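Local coordinates for protein autolysin E (PDB 4PI8) that probably cleaves the NAG-NAM glycan chains of peptidoglycan as a lysozyme-like glycosidase of Staphylococcus aureus, at residues A36-N39 and E40-K43; V63-S66 and E67-N71; V86-E89 and A90-K93; D202-A205 and K206-K210. The protein carries 1 engineered substitution. One frame throughout, in Å; residues are numbered along the deposited sequence.

Interaction 1. Residues A36-N39 and E40-K43; sequences ANNN and EIAK
Two first torsions bring Asn37 and Glu40 together at the start of helix 38-45. In Asn37 CG is tucked over the backbone, flanked by both N and C (chi1 67°), which turns OD1 toward the first turn of the helix. In Glu40 CG lies beside its own backbone N (chi1 -72°), and the chain then runs extended back to Asn37. The result is a capping box, with Asn37 as the N-cap. Asn37 OD1 accepts from Glu40 N at 2.8 Å, with the donor nearly in line with the side-chain C=O. In return Asn37 N gives a straight bond to Glu40 OE1, also 2.8 Å. The carboxylate takes it on its anti side, somewhat out of plane. Between these two bonds the amide and the carboxylate stack, their planes 17° apart. The helix end, with its partial positive charge, probably stabilises the glutamate anion. The ordinary helical ladder starts from the same residue, with Ile41 N bonded to Asn37 O. On the buried side Ala36 CB packs against Ile41 CG1 at 4.1 Å. Farther out, Ala36 and Glu40 touch Ile198, while Ile41 and Ala42 rest on helix 11-18. Asn38 O has two donors: Ala42 N at 3.1 Å within the helix, and Gln19 NE2 from outside it.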
ATOM      1  N   ALA A  36       3.676   1.826  18.718  1.00 21.13           N
ATOM      2  CA  ALA A  36       4.940   1.148  18.771  1.00 23.15           C
ATOM      3  C   ALA A  36       5.905   1.991  19.609  1.00 24.74           C
ATOM      4  O   ALA A  36       5.876   3.224  19.536  1.00 26.06           O
ATOM      5  CB  ALA A  36       5.495   0.983  17.372  1.00 23.19           C
ATOM      6  N   ASN A  37       6.795   1.328  20.325  1.00 25.12           N
ATOM      7  CA  ASN A  37       7.778   2.089  21.054  1.00 24.12           C
ATOM      8  C   ASN A  37       8.981   2.421  20.209  1.00 24.32           C
ATOM      9  O   ASN A  37       9.130   1.953  19.078  1.00 21.00           O
ATOM     10  CB  ASN A  37       8.133   1.380  22.366  1.00 24.63           C
ATOM     11  CG  ASN A  37       8.845   0.103  22.163  1.00 27.14           C
ATOM     12  OD1 ASN A  37       9.736  -0.029  21.326  1.00 26.88           O
ATOM     13  ND2 ASN A  37       8.482  -0.902  22.999  1.00 32.68           N
ATOM     14  N   ASN A  38       9.858   3.255  20.741  1.00 22.62           N
ATOM     15  CA  ASN A  38      11.047   3.648  20.017  1.00 22.29           C
ATOM     16  C   ASN A  38      11.912   2.513  19.507  1.00 23.89           C
ATOM     17  O   ASN A  38      12.386   2.566  18.393  1.00 22.51           O
ATOM     18  CB  ASN A  38      11.896   4.636  20.858  1.00 24.24           C
ATOM     19  CG  ASN A  38      11.355   6.058  20.812  1.00 26.13           C
ATOM     20  OD1 ASN A  38      11.940   6.953  21.458  1.00 33.85           O
ATOM     21  ND2 ASN A  38      10.264   6.297  20.100  1.00 26.36           N
ATOM     22  N   ASN A  39      12.165   1.491  20.336  1.00 22.62           N
ATOM     23  CA  ASN A  39      12.967   0.354  19.897  1.00 23.98           C
ATOM     24  C   ASN A  39      12.308  -0.415  18.742  1.00 20.08           C
ATOM     25  O   ASN A  39      13.010  -0.876  17.833  1.00 22.57           O
ATOM     26  CB  ASN A  39      13.221  -0.606  21.087  1.00 29.30           C
ATOM     27  CG  ASN A  39      14.317  -0.115  22.001  1.00 38.79           C
ATOM     28  OD1 ASN A  39      15.106   0.750  21.633  1.00 46.70           O
ATOM     29  ND2 ASN A  39      14.380  -0.676  23.205  1.00 44.63           N
ATOM     30  N   GLU A  40      11.017  -0.569  18.850  1.00 21.47           N
ATOM     31  CA  GLU A  40      10.211  -1.271  17.823  1.00 20.86           C
ATOM     32  C   GLU A  40      10.273  -0.538  16.505  1.00 21.52           C
ATOM     33  O   GLU A  40      10.456  -1.143  15.464  1.00 21.41           O
ATOM     34  CB  GLU A  40       8.777  -1.449  18.288  1.00 22.29           C
ATOM     35  CG  GLU A  40       8.686  -2.519  19.394  1.00 27.28           C
ATOM     36  CD  GLU A  40       7.367  -2.520  20.096  1.00 28.16           C
ATOM     37  OE1 GLU A  40       6.637  -1.509  20.144  1.00 27.07           O
ATOM     38  OE2 GLU A  40       7.049  -3.605  20.654  1.00 31.51           O
ATOM     39  N   ILE A  41      10.164   0.786  16.580  1.00 20.73           N
ATOM     40  CA  ILE A  41      10.257   1.616  15.349  1.00 18.95           C
ATOM     41  C   ILE A  41      11.613   1.430  14.729  1.00 18.19           C
ATOM     42  O   ILE A  41      11.759   1.156  13.516  1.00 18.94           O
ATOM     43  CB  ILE A  41      10.039   3.079  15.670  1.00 18.21           C
ATOM     44  CG1 ILE A  41       8.629   3.346  16.081  1.00 20.09           C
ATOM     45  CG2 ILE A  41      10.422   3.936  14.452  1.00 17.65           C
ATOM     46  CD1 ILE A  41       8.433   4.673  16.819  1.00 20.75           C
ATOM     47  N   ALA A  42      12.688   1.575  15.518  1.00 19.06           N
ATOM     48  CA  ALA A  42      14.014   1.415  15.005  1.00 18.85           C
ATOM     49  C   ALA A  42      14.273   0.044  14.372  1.00 19.49           C
ATOM     50  O   ALA A  42      14.925  -0.062  13.349  1.00 20.28           O
ATOM     51  CB  ALA A  42      15.067   1.714  16.091  1.00 20.52           C
ATOM     52  N   LYS A  43      13.806  -1.019  15.052  1.00 21.04           N
ATOM     53  CA  LYS A  43      14.001  -2.362  14.554  1.00 23.22           C
ATOM     54  C   LYS A  43      13.308  -2.563  13.168  1.00 19.61           C
ATOM     55  O   LYS A  43      13.865  -3.124  12.230  1.00 21.75           O
ATOM     56  CB  LYS A  43      13.453  -3.385  15.579  1.00 27.03           C
ATOM     57  CG  LYS A  43      13.611  -4.825  15.110  1.00 33.33           C
ATOM     58  CD  LYS A  43      13.027  -5.862  16.059  1.00 42.72           C
ATOM     59  CE  LYS A  43      12.806  -7.152  15.281  1.00 47.43           C
ATOM     60  NZ  LYS A  43      12.451  -8.296  16.162  1.00 53.12           N
TER

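Interaction 2. Residues V63-S66 and E67-N71; sequences VPMS and ESEVN
Ser66 and Glu69 meet through hydrogen bonds at the start of helix 67-74, with Ser66 at the N-cap position. Ser66 N donates to Glu69 OE1 at 3.0 Å, and the bond is nearly straight. The oxygen uses its anti lone pair, the one away from OE2. The glutamate gets there because CG lies beside its own backbone N (chi1 -70°) and the chain runs extended back past Ser66. Ser66 OG lies against Glu69 CG, 3.4 Å away. In one of the two deposited conformers of Ser68, its OG lies 3.0 Å from Ser66 OG, so this pairing is doubtful. Behind them the first helical backbone bond runs from Val70 N to Ser66 O, 2.9 Å long.

Water extends the polar side. Two water molecules lie between Pro64 O and the Glu69 carboxylate. One is 2.9 Å from Glu69 OE1 and the other 2.9 Å from Glu69 OE2.

The apolar contacts involve Met65. Its CB meets Val70 CG2 at 3.8 Å. Its chain bends at chi2 and chi3, which carries CE to 3.8 Å from Glu69 CB. Outward, Met65 lies on Val98 and Ile99 of helix 98-108 and on Phe215 of helix 200-215. Val70 packs on Leu88.

Pro64 is the centre of an inverse gamma turn that leads into this helix start. A serine at the N-cap, with a glutamate three residues on accepting from its backbone N-H, is characteristic of helix N-termini.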
ATOM      1  N   VAL A  63       4.083  -6.719 -14.384  1.00 14.43           N
ATOM      2  CA  VAL A  63       4.347  -8.138 -14.407  1.00 15.03           C
ATOM      3  C   VAL A  63       3.408  -8.834 -15.408  1.00 14.28           C
ATOM      4  O   VAL A  63       2.269  -8.410 -15.639  1.00 14.72           O
ATOM      5  CB  VAL A  63       4.277  -8.830 -13.033  1.00 15.31           C
ATOM      6  CG1 VAL A  63       5.447  -8.394 -12.180  1.00 17.14           C
ATOM      7  CG2 VAL A  63       2.952  -8.591 -12.370  1.00 16.15           C
ATOM      8  N   PRO A  64       3.882  -9.934 -16.008  1.00 14.96           N
ATOM      9  CA  PRO A  64       3.126 -10.670 -16.995  1.00 15.82           C
ATOM     10  C   PRO A  64       2.130 -11.597 -16.354  1.00 17.60           C
ATOM     11  O   PRO A  64       2.373 -12.781 -16.161  1.00 23.07           O
ATOM     12  CB  PRO A  64       4.232 -11.425 -17.768  1.00 17.09           C
ATOM     13  CG  PRO A  64       5.256 -11.731 -16.762  1.00 17.50           C
ATOM     14  CD  PRO A  64       5.269 -10.460 -15.890  1.00 16.12           C
ATOM     15  N   MET A  65       0.986 -11.032 -16.025  1.00 14.92           N
ATOM     16  CA  MET A  65      -0.144 -11.746 -15.423  1.00 14.21           C
ATOM     17  C   MET A  65      -1.357 -11.525 -16.267  1.00 14.76           C
ATOM     18  O   MET A  65      -1.790 -10.399 -16.446  1.00 14.63           O
ATOM     19  CB  MET A  65      -0.417 -11.257 -13.968  1.00 14.20           C
ATOM     20  CG  MET A  65       0.659 -11.677 -12.993  1.00 15.71           C
ATOM     21  SD  MET A  65       0.562 -13.399 -12.436  1.00 16.77           S
ATOM     22  CE  MET A  65      -0.826 -13.226 -11.322  1.00 16.95           C
ATOM     23  N   SER A  66      -1.949 -12.587 -16.768  1.00 13.48           N
ATOM     24  CA  SER A  66      -3.186 -12.485 -17.502  1.00 14.10           C
ATOM     25  C   SER A  66      -4.399 -12.261 -16.598  1.00 13.18           C
ATOM     26  O   SER A  66      -4.312 -12.470 -15.361  1.00 13.83           O
ATOM     27  CB  SER A  66      -3.456 -13.774 -18.272  1.00 15.06           C
ATOM     28  OG  SER A  66      -3.692 -14.833 -17.356  1.00 15.16           O
ATOM     29  N   GLU A  67      -5.547 -11.878 -17.167  1.00 13.18           N
ATOM     30  CA  GLU A  67      -6.781 -11.719 -16.381  0.70 14.61           C
ATOM     31  C   GLU A  67      -7.101 -13.000 -15.631  1.00 14.16           C
ATOM     32  O   GLU A  67      -7.527 -12.973 -14.481  1.00 14.40           O
ATOM     33  CB  GLU A  67      -7.949 -11.207 -17.275  0.70 17.27           C
ATOM     34  CG  GLU A  67      -9.332 -11.124 -16.579  0.70 18.91           C
ATOM     35  CD  GLU A  67     -10.404 -10.487 -17.448  0.70 23.91           C
ATOM     36  OE1 GLU A  67     -11.549 -10.980 -17.398  0.70 31.64           O
ATOM     37  OE2 GLU A  67     -10.122  -9.495 -18.166  0.70 27.58           O
ATOM     38  N   SER A  68      -6.917 -14.129 -16.284  1.00 14.51           N
ATOM     39  CA  SER A  68      -7.226 -15.408 -15.642  1.00 16.45           C
ATOM     40  C   SER A  68      -6.311 -15.657 -14.439  1.00 15.37           C
ATOM     41  O   SER A  68      -6.798 -16.067 -13.372  1.00 15.36           O
ATOM     42  CB  SER A  68      -7.214 -16.584 -16.594  0.51 17.65           C
ATOM     43  OG  SER A  68      -5.941 -16.777 -17.091  0.51 18.58           O
ATOM     44  N   GLU A  69      -5.029 -15.335 -14.555  1.00 14.48           N
ATOM     45  CA  GLU A  69      -4.101 -15.488 -13.444  1.00 14.75           C
ATOM     46  C   GLU A  69      -4.435 -14.537 -12.304  1.00 14.47           C
ATOM     47  O   GLU A  69      -4.409 -14.939 -11.103  1.00 15.02           O
ATOM     48  CB  GLU A  69      -2.697 -15.279 -13.878  1.00 15.83           C
ATOM     49  CG  GLU A  69      -2.200 -16.412 -14.774  1.00 16.68           C
ATOM     50  CD  GLU A  69      -0.837 -16.096 -15.321  1.00 20.73           C
ATOM     51  OE1 GLU A  69      -0.591 -15.110 -15.998  1.00 17.64           O
ATOM     52  OE2 GLU A  69       0.076 -16.933 -15.089  1.00 30.36           O
ATOM     53  N   VAL A  70      -4.757 -13.283 -12.596  1.00 13.32           N
ATOM     54  CA  VAL A  70      -5.115 -12.336 -11.531  1.00 12.73           C
ATOM     55  C   VAL A  70      -6.410 -12.796 -10.851  1.00 13.99           C
ATOM     56  O   VAL A  70      -6.512 -12.745  -9.615  1.00 14.44           O
ATOM     57  CB  VAL A  70      -5.227 -10.914 -12.082  1.00 12.93           C
ATOM     58  CG1 VAL A  70      -5.623  -9.968 -10.978  1.00 13.55           C
ATOM     59  CG2 VAL A  70      -3.894 -10.495 -12.669  1.00 12.92           C
ATOM     60  N   ASN A  71      -7.372 -13.268 -11.630  1.00 13.43           N
ATOM     61  CA  ASN A  71      -8.613 -13.794 -11.018  1.00 13.76           C
ATOM     62  C   ASN A  71      -8.357 -15.007 -10.170  1.00 14.93           C
ATOM     63  O   ASN A  71      -9.037 -15.167  -9.134  1.00 16.26           O
ATOM     64  CB  ASN A  71      -9.688 -14.013 -12.038  1.00 14.03           C
ATOM     65  CG  ASN A  71     -10.405 -12.717 -12.381  1.00 14.88           C
ATOM     66  OD1 ASN A  71     -10.602 -11.856 -11.517  1.00 14.91           O
ATOM     67  ND2 ASN A  71     -10.833 -12.561 -13.599  1.00 16.23           N
TER
HETATM   68  O   HOH W   1       0.724 -14.426 -18.454  1.00 26.73           O
HETATM   69  O   HOH W   2       2.476 -15.477 -15.804  1.00 37.45           O

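Interaction 3. Residues V86-E89 and A90-K93; sequences VFLE and AQEK
Leu88 and Gln91 lie side by side on helix 84-94, an alpha-helix of the lysozyme-like domain, and Glu89 and Lys93, four residues apart, do the same. The backbone bonds are the regular i to i+4 ladder. Ala90 N, Gln91 N, Glu92 N and Lys93 N donate to Val86 O, Phe87 O, Leu88 O and Glu89 O, all at 2.9 to 3.0 Å.

Among the side chains the contacts are van der Waals. Leu88 CD2 touches Gln91 NE2 at 3.7 Å. In the Glu89 conformer given, one of two, CG meets Lys93 CD at the same distance. Lys93 then bends at chi3 and chi4 (63° and 62°), and in that conformer its NZ stays 6.5 Å from Glu89 OE2. Phe87 and Ala90 face the interior, against helices 98-108 and 156-172.

The polar ends are held mostly from outside. Gln91 OE1 accepts from Val98 N and Val63 N, which fixes the amide between two backbone N-H groups. Glu92 OE1 forms a salt bridge with Lys62. Within the helix, Gln91 NE2 donates to Glu92 OE2 at 3.0 Å, a bent bond (137°) that reaches the carboxylate on its anti side, well out of plane.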
ATOM      1  N   VAL A  86     -10.078  -5.423 -14.000  1.00 13.53           N
ATOM      2  CA  VAL A  86      -9.905  -4.041 -13.636  1.00 14.10           C
ATOM      3  C   VAL A  86      -8.530  -3.757 -12.971  1.00 13.03           C
ATOM      4  O   VAL A  86      -7.905  -2.740 -13.188  1.00 12.58           O
ATOM      5  CB  VAL A  86     -11.082  -3.597 -12.777  1.00 15.71           C
ATOM      6  CG1 VAL A  86     -10.894  -2.209 -12.340  1.00 16.71           C
ATOM      7  CG2 VAL A  86     -12.377  -3.712 -13.611  1.00 17.06           C
ATOM      8  N   PHE A  87      -8.085  -4.714 -12.157  1.00 12.56           N
ATOM      9  CA  PHE A  87      -6.708  -4.617 -11.656  1.00 12.36           C
ATOM     10  C   PHE A  87      -5.688  -4.501 -12.803  1.00 11.19           C
ATOM     11  O   PHE A  87      -4.717  -3.762 -12.724  1.00 11.58           O
ATOM     12  CB  PHE A  87      -6.366  -5.801 -10.756  1.00 12.93           C
ATOM     13  CG  PHE A  87      -6.840  -5.648  -9.324  1.00 12.19           C
ATOM     14  CD1 PHE A  87      -6.088  -4.949  -8.423  1.00 13.41           C
ATOM     15  CD2 PHE A  87      -8.070  -6.119  -8.884  1.00 13.35           C
ATOM     16  CE1 PHE A  87      -6.428  -4.814  -7.079  1.00 12.84           C
ATOM     17  CE2 PHE A  87      -8.428  -5.947  -7.564  1.00 13.39           C
ATOM     18  CZ  PHE A  87      -7.626  -5.293  -6.642  1.00 13.82           C
ATOM     19  N   LEU A  88      -5.930  -5.243 -13.900  1.00 11.50           N
ATOM     20  CA  LEU A  88      -5.050  -5.178 -15.060  1.00 11.85           C
ATOM     21  C   LEU A  88      -5.219  -3.889 -15.865  1.00 12.05           C
ATOM     22  O   LEU A  88      -4.219  -3.356 -16.365  1.00 11.70           O
ATOM     23  CB  LEU A  88      -5.229  -6.411 -15.951  1.00 12.25           C
ATOM     24  CG  LEU A  88      -4.481  -7.603 -15.343  1.00 13.56           C
ATOM     25  CD1 LEU A  88      -4.887  -8.879 -16.091  1.00 15.60           C
ATOM     26  CD2 LEU A  88      -2.986  -7.484 -15.305  1.00 13.52           C
ATOM     27  N   GLU A  89      -6.440  -3.378 -15.947  1.00 12.40           N
ATOM     28  CA  GLU A  89      -6.653  -2.040 -16.506  0.60 14.51           C
ATOM     29  C   GLU A  89      -5.756  -1.062 -15.752  1.00 13.63           C
ATOM     30  O   GLU A  89      -5.075  -0.220 -16.358  1.00 13.99           O
ATOM     31  CB  GLU A  89      -8.098  -1.657 -16.334  0.60 17.42           C
ATOM     32  CG  GLU A  89      -8.653  -0.608 -17.223  0.60 22.68           C
ATOM     33  CD  GLU A  89     -10.168  -0.796 -17.269  0.60 25.45           C
ATOM     34  OE1 GLU A  89     -10.754  -1.204 -16.243  0.60 33.29           O
ATOM     35  OE2 GLU A  89     -10.772  -0.634 -18.328  0.60 32.77           O
ATOM     36  N   ALA A  90      -5.791  -1.137 -14.400  1.00 12.68           N
ATOM     37  CA  ALA A  90      -4.955  -0.220 -13.604  1.00 13.33           C
ATOM     38  C   ALA A  90      -3.462  -0.426 -13.863  1.00 12.39           C
ATOM     39  O   ALA A  90      -2.692   0.537 -13.992  1.00 12.65           O
ATOM     40  CB  ALA A  90      -5.271  -0.452 -12.131  1.00 14.38           C
ATOM     41  N   GLN A  91      -2.995  -1.677 -13.897  1.00 11.59           N
ATOM     42  CA  GLN A  91      -1.599  -1.949 -14.170  1.00 11.28           C
ATOM     43  C   GLN A  91      -1.162  -1.255 -15.458  1.00 11.69           C
ATOM     44  O   GLN A  91      -0.092  -0.633 -15.474  1.00 12.45           O
ATOM     45  CB  GLN A  91      -1.303  -3.467 -14.237  1.00 11.76           C
ATOM     46  CG  GLN A  91       0.092  -3.686 -14.777  1.00 11.98           C
ATOM     47  CD  GLN A  91       0.640  -5.093 -14.649  1.00 11.39           C
ATOM     48  OE1 GLN A  91       1.420  -5.435 -13.753  1.00 11.78           O
ATOM     49  NE2 GLN A  91       0.344  -5.917 -15.652  1.00 13.35           N
ATOM     50  N   GLU A  92      -1.938  -1.432 -16.529  1.00 12.75           N
ATOM     51  CA  GLU A  92      -1.496  -0.918 -17.829  1.00 12.86           C
ATOM     52  C   GLU A  92      -1.683   0.582 -17.938  1.00 12.20           C
ATOM     53  O   GLU A  92      -0.817   1.230 -18.492  1.00 13.18           O
ATOM     54  CB  GLU A  92      -2.222  -1.637 -18.967  1.00 13.45           C
ATOM     55  CG  GLU A  92      -2.002  -3.184 -18.948  1.00 14.09           C
ATOM     56  CD  GLU A  92      -0.559  -3.597 -18.937  1.00 15.26           C
ATOM     57  OE1 GLU A  92       0.277  -2.901 -19.542  1.00 18.13           O
ATOM     58  OE2 GLU A  92      -0.165  -4.652 -18.362  1.00 18.33           O
ATOM     59  N   LYS A  93      -2.764   1.121 -17.399  1.00 11.78           N
ATOM     60  CA  LYS A  93      -2.942   2.582 -17.494  1.00 13.52           C
ATOM     61  C   LYS A  93      -1.871   3.347 -16.773  1.00 13.52           C
ATOM     62  O   LYS A  93      -1.353   4.354 -17.279  1.00 14.42           O
ATOM     63  CB  LYS A  93      -4.292   2.990 -16.957  1.00 15.75           C
ATOM     64  CG  LYS A  93      -5.458   2.627 -17.818  1.00 20.35           C
ATOM     65  CD  LYS A  93      -6.821   2.624 -17.131  1.00 24.24           C
ATOM     66  CE  LYS A  93      -7.232   3.959 -16.622  1.00 30.26           C
ATOM     67  NZ  LYS A  93      -7.357   4.916 -17.753  1.00 33.32           N
TER

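Interaction 4. Residues D202-A205 and K206-K210; sequences DKIA and KLMDK
Ile204 and Met208 form the apolar contact here, one helical turn apart, with CG2 of Ile204 4.1 Å from SD of Met208. The two side chains cross obliquely. Met208 CG lies beside its own backbone N (chi1 -71°) and so passes over Ile204 O at 3.4 Å before the chain bends at chi3. The same carbonyl oxygen accepts the Met208 N-H, with N and O 3.0 Å apart. Leu207 leans its CG toward Lys203 O in a similar way. The CB atoms of Lys206 and Asp209 rest on the carbonyl oxygens of Asp202 and Ala205.

Backbone bonds set this spacing. Lys206 N donates to Asp202 O at 3.0 Å, and Asp209 N to Ala205 O at 2.8 Å. Between them Leu207 N to Lys203 O is long, 3.5 Å, and weak. This is the middle of helix 200-215, an amphipathic alpha-helix, with Ile204 and Met208 on its buried face and Lys206 on the exposed one.

The next shell closes over the buried face. Ile204 and Met208 both touch helix 98-108, at Val107 and at Tyr100 and Ser103, and both lie on Leu179. Met54, Met57 and Ile59 from loops also touch Met208. Salt bridges tie the polar start of the segment to other parts of the chain. Asp202 OD1 pairs with Lys55 NZ, while Lys203 NZ is shared between Asp197 OD2 and Glu28 OE1.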
ATOM      1  N   ASP A 202       5.955  -5.447   5.326  1.00 13.82           N
ATOM      2  CA  ASP A 202       6.152  -6.901   5.431  1.00 14.90           C
ATOM      3  C   ASP A 202       4.882  -7.639   5.062  1.00 14.35           C
ATOM      4  O   ASP A 202       4.979  -8.701   4.425  1.00 15.31           O
ATOM      5  CB  ASP A 202       6.533  -7.239   6.879  1.00 16.12           C
ATOM      6  CG  ASP A 202       7.752  -6.504   7.305  1.00 20.61           C
ATOM      7  OD1 ASP A 202       8.849  -6.885   6.887  1.00 23.53           O
ATOM      8  OD2 ASP A 202       7.621  -5.480   7.972  1.00 25.00           O
ATOM      9  N   LYS A 203       3.744  -7.163   5.473  1.00 13.78           N
ATOM     10  CA  LYS A 203       2.481  -7.856   5.188  1.00 13.44           C
ATOM     11  C   LYS A 203       2.229  -7.893   3.675  1.00 13.33           C
ATOM     12  O   LYS A 203       1.863  -8.956   3.106  1.00 14.31           O
ATOM     13  CB  LYS A 203       1.312  -7.231   5.874  1.00 15.46           C
ATOM     14  CG  LYS A 203       1.422  -7.312   7.401  1.00 18.43           C
ATOM     15  CD  LYS A 203       0.377  -6.431   8.098  1.00 20.73           C
ATOM     16  CE  LYS A 203       0.403  -6.645   9.615  1.00 25.48           C
ATOM     17  NZ  LYS A 203      -0.536  -5.739  10.287  1.00 28.57           N
ATOM     18  N   ILE A 204       2.427  -6.804   2.983  1.00 12.35           N
ATOM     19  CA  ILE A 204       2.185  -6.765   1.536  1.00 12.17           C
ATOM     20  C   ILE A 204       3.232  -7.625   0.850  1.00 12.44           C
ATOM     21  O   ILE A 204       2.927  -8.403  -0.068  1.00 12.24           O
ATOM     22  CB  ILE A 204       2.191  -5.280   1.034  1.00 12.14           C
ATOM     23  CG1 ILE A 204       1.052  -4.518   1.687  1.00 12.15           C
ATOM     24  CG2 ILE A 204       2.058  -5.270  -0.470  1.00 11.98           C
ATOM     25  CD1 ILE A 204       1.071  -3.053   1.406  1.00 13.57           C
ATOM     26  N   ALA A 205       4.485  -7.496   1.262  1.00 12.33           N
ATOM     27  CA  ALA A 205       5.614  -8.272   0.645  1.00 12.63           C
ATOM     28  C   ALA A 205       5.390  -9.788   0.775  1.00 12.21           C
ATOM     29  O   ALA A 205       5.730 -10.525  -0.172  1.00 12.74           O
ATOM     30  CB  ALA A 205       6.954  -7.880   1.281  1.00 14.15           C
ATOM     31  N   LYS A 206       4.835 -10.229   1.894  1.00 13.19           N
ATOM     32  CA  LYS A 206       4.620 -11.673   2.088  1.00 14.29           C
ATOM     33  C   LYS A 206       3.660 -12.193   1.044  1.00 13.43           C
ATOM     34  O   LYS A 206       3.872 -13.242   0.412  1.00 14.17           O
ATOM     35  CB  LYS A 206       4.090 -11.928   3.473  1.00 16.86           C
ATOM     36  CG  LYS A 206       3.922 -13.425   3.727  1.00 21.65           C
ATOM     37  CD  LYS A 206       3.504 -13.761   5.150  1.00 27.58           C
ATOM     38  CE  LYS A 206       2.098 -13.292   5.456  1.00 37.32           C
ATOM     39  NZ  LYS A 206       1.035 -13.954   4.654  1.00 40.38           N
ATOM     40  N   LEU A 207       2.572 -11.488   0.816  1.00 13.04           N
ATOM     41  CA  LEU A 207       1.621 -11.892  -0.204  1.00 13.95           C
ATOM     42  C   LEU A 207       2.210 -11.805  -1.584  1.00 12.92           C
ATOM     43  O   LEU A 207       1.968 -12.675  -2.433  1.00 13.44           O
ATOM     44  CB  LEU A 207       0.329 -11.067  -0.147  1.00 14.34           C
ATOM     45  CG  LEU A 207      -0.463 -11.157   1.151  1.00 16.92           C
ATOM     46  CD1 LEU A 207      -1.770 -10.402   0.970  1.00 18.17           C
ATOM     47  CD2 LEU A 207      -0.734 -12.617   1.552  1.00 19.30           C
ATOM     48  N   MET A 208       2.998 -10.772  -1.868  1.00 12.34           N
ATOM     49  CA  MET A 208       3.622 -10.661  -3.143  1.00 12.45           C
ATOM     50  C   MET A 208       4.531 -11.834  -3.414  1.00 12.33           C
ATOM     51  O   MET A 208       4.528 -12.369  -4.517  1.00 12.69           O
ATOM     52  CB  MET A 208       4.470  -9.391  -3.270  1.00 12.47           C
ATOM     53  CG  MET A 208       3.608  -8.138  -3.347  1.00 12.18           C
ATOM     54  SD  MET A 208       4.591  -6.612  -3.409  1.00 14.78           S
ATOM     55  CE  MET A 208       5.349  -6.826  -4.946  1.00 19.83           C
ATOM     56  N   ASP A 209       5.323 -12.204  -2.411  1.00 12.80           N
ATOM     57  CA  ASP A 209       6.272 -13.300  -2.641  1.00 13.47           C
ATOM     58  C   ASP A 209       5.510 -14.602  -2.945  1.00 13.30           C
ATOM     59  O   ASP A 209       5.939 -15.352  -3.839  1.00 14.22           O
ATOM     60  CB  ASP A 209       7.169 -13.468  -1.424  1.00 15.52           C
ATOM     61  CG  ASP A 209       8.546 -14.003  -1.790  1.00 20.09           C
ATOM     62  OD1 ASP A 209       8.994 -13.947  -2.948  1.00 23.47           O
ATOM     63  OD2 ASP A 209       9.207 -14.414  -0.826  1.00 23.52           O
ATOM     64  N   LYS A 210       4.446 -14.853  -2.206  1.00 12.30           N
ATOM     65  CA  LYS A 210       3.655 -16.053  -2.468  0.60 14.15           C
ATOM     66  C   LYS A 210       3.152 -16.038  -3.924  1.00 13.71           C
ATOM     67  O   LYS A 210       3.193 -17.048  -4.640  1.00 14.09           O
ATOM     68  CB  LYS A 210       2.527 -16.149  -1.461  0.60 17.66           C
ATOM     69  CG  LYS A 210       1.881 -17.500  -1.277  0.60 19.73           C
ATOM     70  CD  LYS A 210       0.862 -17.428  -0.138  0.60 22.92           C
ATOM     71  CE  LYS A 210       1.464 -17.859   1.163  0.60 22.50           C
ATOM     72  NZ  LYS A 210       0.405 -18.023   2.188  0.60 21.36           N
TER

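Interactions 2 and 3 are neighbours, their centres about 11 Å apart. The bond between Gln91 and Val63 joins them, and Leu88 CD1 packs 3.3 Å from Glu67 N. Interaction 1 lies across the chain's centre from both, 38 Å from interaction 2 and 36 Å from interaction 3, centre to centre. Interaction 4 stands between, about 21 Å from interaction 1 and 17 Å from interaction 2 by centres, touching neither. None of the four includes a residue of the glycan pocket. The side chains of Ile41 and Ile204 lie about 10 Å from the bound NAG and N-acetylmuramic acid respectively.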